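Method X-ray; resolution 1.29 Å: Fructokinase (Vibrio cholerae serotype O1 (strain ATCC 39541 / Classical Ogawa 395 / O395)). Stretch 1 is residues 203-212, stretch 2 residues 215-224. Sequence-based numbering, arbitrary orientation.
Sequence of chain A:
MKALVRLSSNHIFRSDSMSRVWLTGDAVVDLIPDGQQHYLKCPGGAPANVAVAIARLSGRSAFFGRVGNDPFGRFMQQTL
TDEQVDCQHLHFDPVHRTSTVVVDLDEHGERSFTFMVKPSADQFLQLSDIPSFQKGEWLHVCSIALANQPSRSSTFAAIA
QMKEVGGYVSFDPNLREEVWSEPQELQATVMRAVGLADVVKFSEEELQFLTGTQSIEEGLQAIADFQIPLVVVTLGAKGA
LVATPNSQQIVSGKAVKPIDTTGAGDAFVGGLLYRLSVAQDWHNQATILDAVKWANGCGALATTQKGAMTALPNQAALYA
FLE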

ATOM      1  N   SER A 203      26.735  -2.220   1.214  1.00 10.51           N
ATOM      2  CA  SER A 203      26.926  -3.560   0.708  1.00 11.18           C
ATOM      3  C   SER A 203      27.958  -3.463  -0.408  1.00 12.04           C
ATOM      4  O   SER A 203      28.203  -2.384  -0.964  1.00 11.35           O
ATOM      5  CB  SER A 203      25.635  -4.149   0.158  1.00 12.49           C
ATOM      6  OG  SER A 203      25.340  -3.546  -1.082  1.00 12.75           O
ATOM      7  N   GLU A 204      28.564  -4.591  -0.743  1.00 12.79           N
ATOM      8  CA  GLU A 204      29.542  -4.632  -1.822  1.00 15.49           C
ATOM      9  C   GLU A 204      28.924  -4.061  -3.096  1.00 14.65           C
ATOM     10  O   GLU A 204      29.543  -3.278  -3.816  1.00 14.19           O
ATOM     11  CB  GLU A 204      29.997  -6.081  -2.040  1.00 20.78           C
ATOM     12  CG  GLU A 204      30.953  -6.297  -3.189  1.00 26.40           C
ATOM     13  CD  GLU A 204      31.460  -7.732  -3.254  1.00 29.77           C
ATOM     14  OE1 GLU A 204      31.117  -8.531  -2.350  1.00 30.38           O
ATOM     15  OE2 GLU A 204      32.201  -8.052  -4.204  1.00 32.01           O
ATOM     16  N   GLU A 205      27.689  -4.458  -3.367  1.00 15.27           N
ATOM     17  CA  GLU A 205      27.008  -4.020  -4.570  1.00 15.59           C
ATOM     18  C   GLU A 205      26.754  -2.503  -4.551  1.00 14.47           C
ATOM     19  O   GLU A 205      26.947  -1.822  -5.539  1.00 15.00           O
ATOM     20  CB  GLU A 205      25.702  -4.806  -4.715  1.00 18.88           C
ATOM     21  CG  GLU A 205      25.887  -6.320  -4.956  1.00 22.20           C
ATOM     22  CD  GLU A 205      26.306  -7.147  -3.727  1.00 24.30           C
ATOM     23  OE1 GLU A 205      26.215  -6.680  -2.566  1.00 20.62           O
ATOM     24  OE2 GLU A 205      26.722  -8.311  -3.945  1.00 28.00           O
ATOM     25  N   GLU A 206      26.344  -1.970  -3.415  1.00 11.25           N
ATOM     26  CA  GLU A 206      26.075  -0.545  -3.322  1.00 10.63           C
ATOM     27  C   GLU A 206      27.346   0.284  -3.512  1.00 10.25           C
ATOM     28  O   GLU A 206      27.310   1.344  -4.123  1.00  9.56           O
ATOM     29  CB  GLU A 206      25.408  -0.233  -1.984  1.00  9.88           C
ATOM     30  CG  GLU A 206      23.976  -0.696  -1.935  1.00 10.16           C
ATOM     31  CD  GLU A 206      23.399  -0.756  -0.532  1.00 11.09           C
ATOM     32  OE1 GLU A 206      22.172  -0.614  -0.417  1.00 11.37           O
ATOM     33  OE2 GLU A 206      24.156  -0.954   0.444  1.00 12.71           O
ATOM     34  N   LEU A 207      28.451  -0.155  -2.928  1.00 10.58           N
ATOM     35  CA  LEU A 207      29.703   0.576  -3.056  1.00 11.10           C
ATOM     36  C   LEU A 207      30.078   0.658  -4.516  1.00 12.53           C
ATOM     37  O   LEU A 207      30.426   1.724  -5.017  1.00 12.41           O
ATOM     38  CB  LEU A 207      30.814  -0.110  -2.271  1.00 11.59           C
ATOM     39  CG  LEU A 207      32.204   0.484  -2.482  1.00 12.16           C
ATOM     40  CD1 LEU A 207      32.225   1.932  -2.044  1.00 12.46           C
ATOM     41  CD2 LEU A 207      33.252  -0.316  -1.732  1.00 12.83           C
ATOM     42  N   GLN A 208      29.988  -0.467  -5.216  1.00 13.83           N
ATOM     43  CA  GLN A 208      30.354  -0.486  -6.628  1.00 14.93           C
ATOM     44  C   GLN A 208      29.417   0.367  -7.473  1.00 13.89           C
ATOM     45  O   GLN A 208      29.861   1.087  -8.357  1.00 13.79           O
ATOM     46  CB  GLN A 208      30.418  -1.923  -7.154  1.00 17.09           C
ATOM     47  CG  GLN A 208      31.583  -2.677  -6.549  1.00 19.94           C
ATOM     48  CD  GLN A 208      31.766  -4.078  -7.091  1.00 23.06           C
ATOM     49  OE1 GLN A 208      31.265  -4.427  -8.166  1.00 25.58           O
ATOM     50  NE2 GLN A 208      32.502  -4.891  -6.347  1.00 23.70           N
ATOM     51  N   PHE A 209      28.125   0.298  -7.187  1.00 13.93           N
ATOM     52  CA  PHE A 209      27.142   1.082  -7.925  1.00 13.64           C
ATOM     53  C   PHE A 209      27.402   2.573  -7.742  1.00 13.75           C
ATOM     54  O   PHE A 209      27.413   3.331  -8.696  1.00 14.78           O
ATOM     55  CB  PHE A 209      25.730   0.742  -7.451  1.00 15.66           C
ATOM     56  CG  PHE A 209      24.660   1.531  -8.135  1.00 19.21           C
ATOM     57  CD1 PHE A 209      24.170   1.133  -9.369  1.00 22.65           C
ATOM     58  CD2 PHE A 209      24.143   2.673  -7.553  1.00 20.60           C
ATOM     59  CE1 PHE A 209      23.190   1.853 -10.001  1.00 24.43           C
ATOM     60  CE2 PHE A 209      23.148   3.398  -8.188  1.00 22.67           C
ATOM     61  CZ  PHE A 209      22.678   2.989  -9.410  1.00 23.68           C
ATOM     62  N   LEU A 210      27.623   2.989  -6.506  1.00 11.98           N
ATOM     63  CA  LEU A 210      27.743   4.414  -6.215  1.00 11.01           C
ATOM     64  C   LEU A 210      29.037   5.015  -6.725  1.00 13.79           C
ATOM     65  O   LEU A 210      29.108   6.216  -6.945  1.00 15.07           O
ATOM     66  CB  LEU A 210      27.626   4.652  -4.715  1.00  9.41           C
ATOM     67  CG  LEU A 210      26.216   4.478  -4.167  1.00  8.41           C
ATOM     68  CD1 LEU A 210      26.241   4.395  -2.650  1.00  8.71           C
ATOM     69  CD2 LEU A 210      25.285   5.605  -4.626  1.00  9.47           C
ATOM     70  N   THR A 211      30.053   4.182  -6.903  1.00 14.13           N
ATOM     71  CA  THR A 211      31.346   4.634  -7.398  1.00 15.66           C
ATOM     72  C   THR A 211      31.588   4.261  -8.861  1.00 17.03           C
ATOM     73  O   THR A 211      32.586   4.674  -9.442  1.00 19.10           O
ATOM     74  CB  THR A 211      32.493   4.057  -6.553  1.00 15.21           C
ATOM     75  OG1 THR A 211      32.431   2.626  -6.574  1.00 15.71           O
ATOM     76  CG2 THR A 211      32.412   4.582  -5.127  1.00 15.37           C
ATOM     77  N   GLY A 212      30.691   3.481  -9.459  1.00 16.61           N
ATOM     78  CA  GLY A 212      30.848   3.081 -10.849  1.00 18.16           C
ATOM     79  C   GLY A 212      32.039   2.165 -11.075  1.00 19.78           C
ATOM     80  O   GLY A 212      32.686   2.208 -12.126  1.00 20.83           O
TER
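Stretch 2, residues 215-224: SIEEGLQAIA

The contact turns on a residue without a side chain. Gly219 lies in the middle of the second helix with ordinary helical torsions (phi/psi -62/-43°), so its conformation does not call for glycine; its position against Leu207 is what makes the absence of a CB matter. An ideal CB built on it would point toward stretch 1 and come to 2.7 Å from Leu207 CG, a clash. The backbones are close here: the CA atoms of Gln208 and Gly219 are 5.6 Å apart, against 6.4 Å for those of Glu204 and Ile216.

Stretch 2 begins with Ser215 in an extended conformation (phi/psi -154/159°) at the N-cap position. Its chi1 of 72° (p) places OG to accept from Glu218 N at 3.1 Å, with an N-H...acceptor angle of 164°. Helical torsions follow from Ile216, and the i to i+4 ladder opens with Gly219 N to Ser215 O at 2.9 Å and Leu220 N to Ile216 O at 2.7 Å. The helix axis approaches that of helix 204-211 to 8.9 Å, and the two N-to-C directions diverge by 55°, with a signed crossing angle of 55°.

Leu207 has the largest area covered by stretch 2, 81 Å². Its CD2 lies 4.2 Å from Ile216 CG2 and also 4.2 Å from Leu220 CD2, while its CD1 is 3.9 Å from Gly219 O and 4.2 Å from Ile223 CD1. One turn later Thr211 packs through several atoms: OG1 to Gly219 CA at 3.6 Å, CB to Ala222 CB at 3.9 Å, and CG2 to Ile223 CG2 at 3.7 Å. Thr211 OG1 donates to Leu207 O within its own helix at 2.7 Å; its 3.6 Å approach to Gly219 is to CA, a carbon, and is counted as a contact, not a hydrogen bond.

At the start of stretch 2, Ile216 takes the m rotamer for chi1 and t for chi2; its CG1 is 3.5 Å from Glu204 CG, a contact between aliphatic portions. Gln208 points its CA-to-CB bond sideways, yet its NE2 comes within 3.2 Å of Ser215 CA. The same NE2 is 3.5 Å from Ile216 N, but both atoms are donors and no hydrogen bond results.

No direct hydrogen bond joins the stretches, and the 403 Å² buried between them, both sides summed, reflects van der Waals packing. A water supplies a polar link, accepting from Ile216 N at 3.0 Å and donating weakly to Glu204 OE2 at 3.4 Å.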

ATOM      1  N   SER A 215      34.910  -3.551  -8.426  1.00 20.41           N
ATOM      2  CA  SER A 215      35.474  -4.281  -7.303  1.00 19.63           C
ATOM      3  C   SER A 215      35.458  -3.412  -6.058  1.00 18.39           C
ATOM      4  O   SER A 215      35.384  -2.186  -6.143  1.00 17.08           O
ATOM      5  CB  SER A 215      36.908  -4.696  -7.603  1.00 21.15           C
ATOM      6  OG  SER A 215      37.768  -3.574  -7.566  1.00 22.66           O
ATOM      7  N   ILE A 216      35.531  -4.056  -4.898  1.00 18.30           N
ATOM      8  CA  ILE A 216      35.581  -3.342  -3.628  1.00 18.51           C
ATOM      9  C   ILE A 216      36.855  -2.486  -3.552  1.00 18.99           C
ATOM     10  O   ILE A 216      36.816  -1.327  -3.133  1.00 18.29           O
ATOM     11  CB  ILE A 216      35.523  -4.323  -2.443  1.00 20.09           C
ATOM     12  CG1 ILE A 216      34.155  -5.008  -2.400  1.00 22.19           C
ATOM     13  CG2 ILE A 216      35.766  -3.598  -1.144  1.00 19.66           C
ATOM     14  CD1 ILE A 216      34.064  -6.114  -1.395  1.00 23.59           C
ATOM     15  N   GLU A 217      37.976  -3.058  -3.980  1.00 19.79           N
ATOM     16  CA  GLU A 217      39.245  -2.338  -3.997  1.00 22.09           C
ATOM     17  C   GLU A 217      39.102  -1.026  -4.763  1.00 20.59           C
ATOM     18  O   GLU A 217      39.487   0.036  -4.281  1.00 19.80           O
ATOM     19  CB  GLU A 217      40.326  -3.205  -4.642  1.00 26.15           C
ATOM     20  CG  GLU A 217      41.672  -2.526  -4.827  1.00 30.20           C
ATOM     21  CD  GLU A 217      42.717  -3.469  -5.413  1.00 34.03           C
ATOM     22  OE1 GLU A 217      42.539  -3.926  -6.562  1.00 35.82           O
ATOM     23  OE2 GLU A 217      43.711  -3.765  -4.719  1.00 35.92           O
ATOM     24  N   GLU A 218      38.542  -1.093  -5.963  1.00 20.46           N
ATOM     25  CA  GLU A 218      38.368   0.109  -6.757  1.00 21.07           C
ATOM     26  C   GLU A 218      37.354   1.060  -6.127  1.00 19.46           C
ATOM     27  O   GLU A 218      37.535   2.276  -6.155  1.00 18.75           O
ATOM     28  CB  GLU A 218      37.948  -0.251  -8.185  1.00 23.85           C
ATOM     29  CG  GLU A 218      38.995  -1.041  -8.957  1.00 27.88           C
ATOM     30  CD  GLU A 218      40.201  -0.203  -9.330  1.00 32.02           C
ATOM     31  OE1 GLU A 218      40.113   1.041  -9.228  1.00 33.70           O
ATOM     32  OE2 GLU A 218      41.240  -0.785  -9.718  1.00 34.02           O
ATOM     33  N   GLY A 219      36.286   0.516  -5.555  1.00 17.87           N
ATOM     34  CA  GLY A 219      35.310   1.350  -4.879  1.00 17.81           C
ATOM     35  C   GLY A 219      35.903   2.094  -3.693  1.00 16.29           C
ATOM     36  O   GLY A 219      35.632   3.279  -3.492  1.00 15.93           O
ATOM     37  N   LEU A 220      36.715   1.410  -2.898  1.00 16.31           N
ATOM     38  CA  LEU A 220      37.334   2.049  -1.739  1.00 16.95           C
ATOM     39  C   LEU A 220      38.305   3.142  -2.183  1.00 18.34           C
ATOM     40  O   LEU A 220      38.397   4.198  -1.556  1.00 18.32           O
ATOM     41  CB  LEU A 220      38.047   1.016  -0.873  1.00 17.54           C
ATOM     42  CG  LEU A 220      37.114   0.077  -0.107  1.00 18.29           C
ATOM     43  CD1 LEU A 220      37.909  -0.996   0.604  1.00 19.84           C
ATOM     44  CD2 LEU A 220      36.252   0.846   0.893  1.00 18.02           C
ATOM     45  N   GLN A 221      39.037   2.898  -3.262  1.00 19.68           N
ATOM     46  CA  GLN A 221      39.954   3.917  -3.758  1.00 22.31           C
ATOM     47  C   GLN A 221      39.172   5.149  -4.214  1.00 21.14           C
ATOM     48  O   GLN A 221      39.600   6.282  -4.007  1.00 22.25           O
ATOM     49  CB  GLN A 221      40.801   3.367  -4.907  1.00 25.80           C
ATOM     50  CG  GLN A 221      41.798   2.294  -4.480  1.00 30.14           C
ATOM     51  CD  GLN A 221      42.477   1.619  -5.659  1.00 34.16           C
ATOM     52  OE1 GLN A 221      42.011   1.710  -6.797  1.00 36.31           O
ATOM     53  NE2 GLN A 221      43.580   0.931  -5.391  1.00 35.25           N
ATOM     54  N   ALA A 222      38.012   4.923  -4.820  1.00 19.75           N
ATOM     55  CA  ALA A 222      37.206   6.010  -5.351  1.00 20.13           C
ATOM     56  C   ALA A 222      36.651   6.923  -4.265  1.00 20.74           C
ATOM     57  O   ALA A 222      36.340   8.078  -4.534  1.00 21.20           O
ATOM     58  CB  ALA A 222      36.073   5.458  -6.209  1.00 20.01           C
ATOM     59  N   ILE A 223      36.524   6.420  -3.040  1.00 20.87           N
ATOM     60  CA  ILE A 223      36.025   7.257  -1.956  1.00 20.30           C
ATOM     61  C   ILE A 223      37.130   7.697  -0.993  1.00 20.05           C
ATOM     62  O   ILE A 223      36.851   8.299   0.039  1.00 20.16           O
ATOM     63  CB  ILE A 223      34.872   6.573  -1.173  1.00 20.82           C
ATOM     64  CG1 ILE A 223      35.339   5.277  -0.499  1.00 19.21           C
ATOM     65  CG2 ILE A 223      33.686   6.314  -2.100  1.00 22.08           C
ATOM     66  CD1 ILE A 223      34.264   4.628   0.395  1.00 19.59           C
ATOM     67  N   ALA A 224      38.383   7.418  -1.332  1.00 22.23           N
ATOM     68  CA  ALA A 224      39.492   7.728  -0.426  1.00 24.89           C
ATOM     69  C   ALA A 224      39.544   9.206  -0.044  1.00 25.82           C
ATOM     70  O   ALA A 224      39.809   9.550   1.111  1.00 26.72           O
ATOM     71  CB  ALA A 224      40.812   7.307  -1.043  1.00 25.14           C
TER
HETATM   72  O   HOH W   1      35.336  -7.000  -5.128  1.00 28.65           O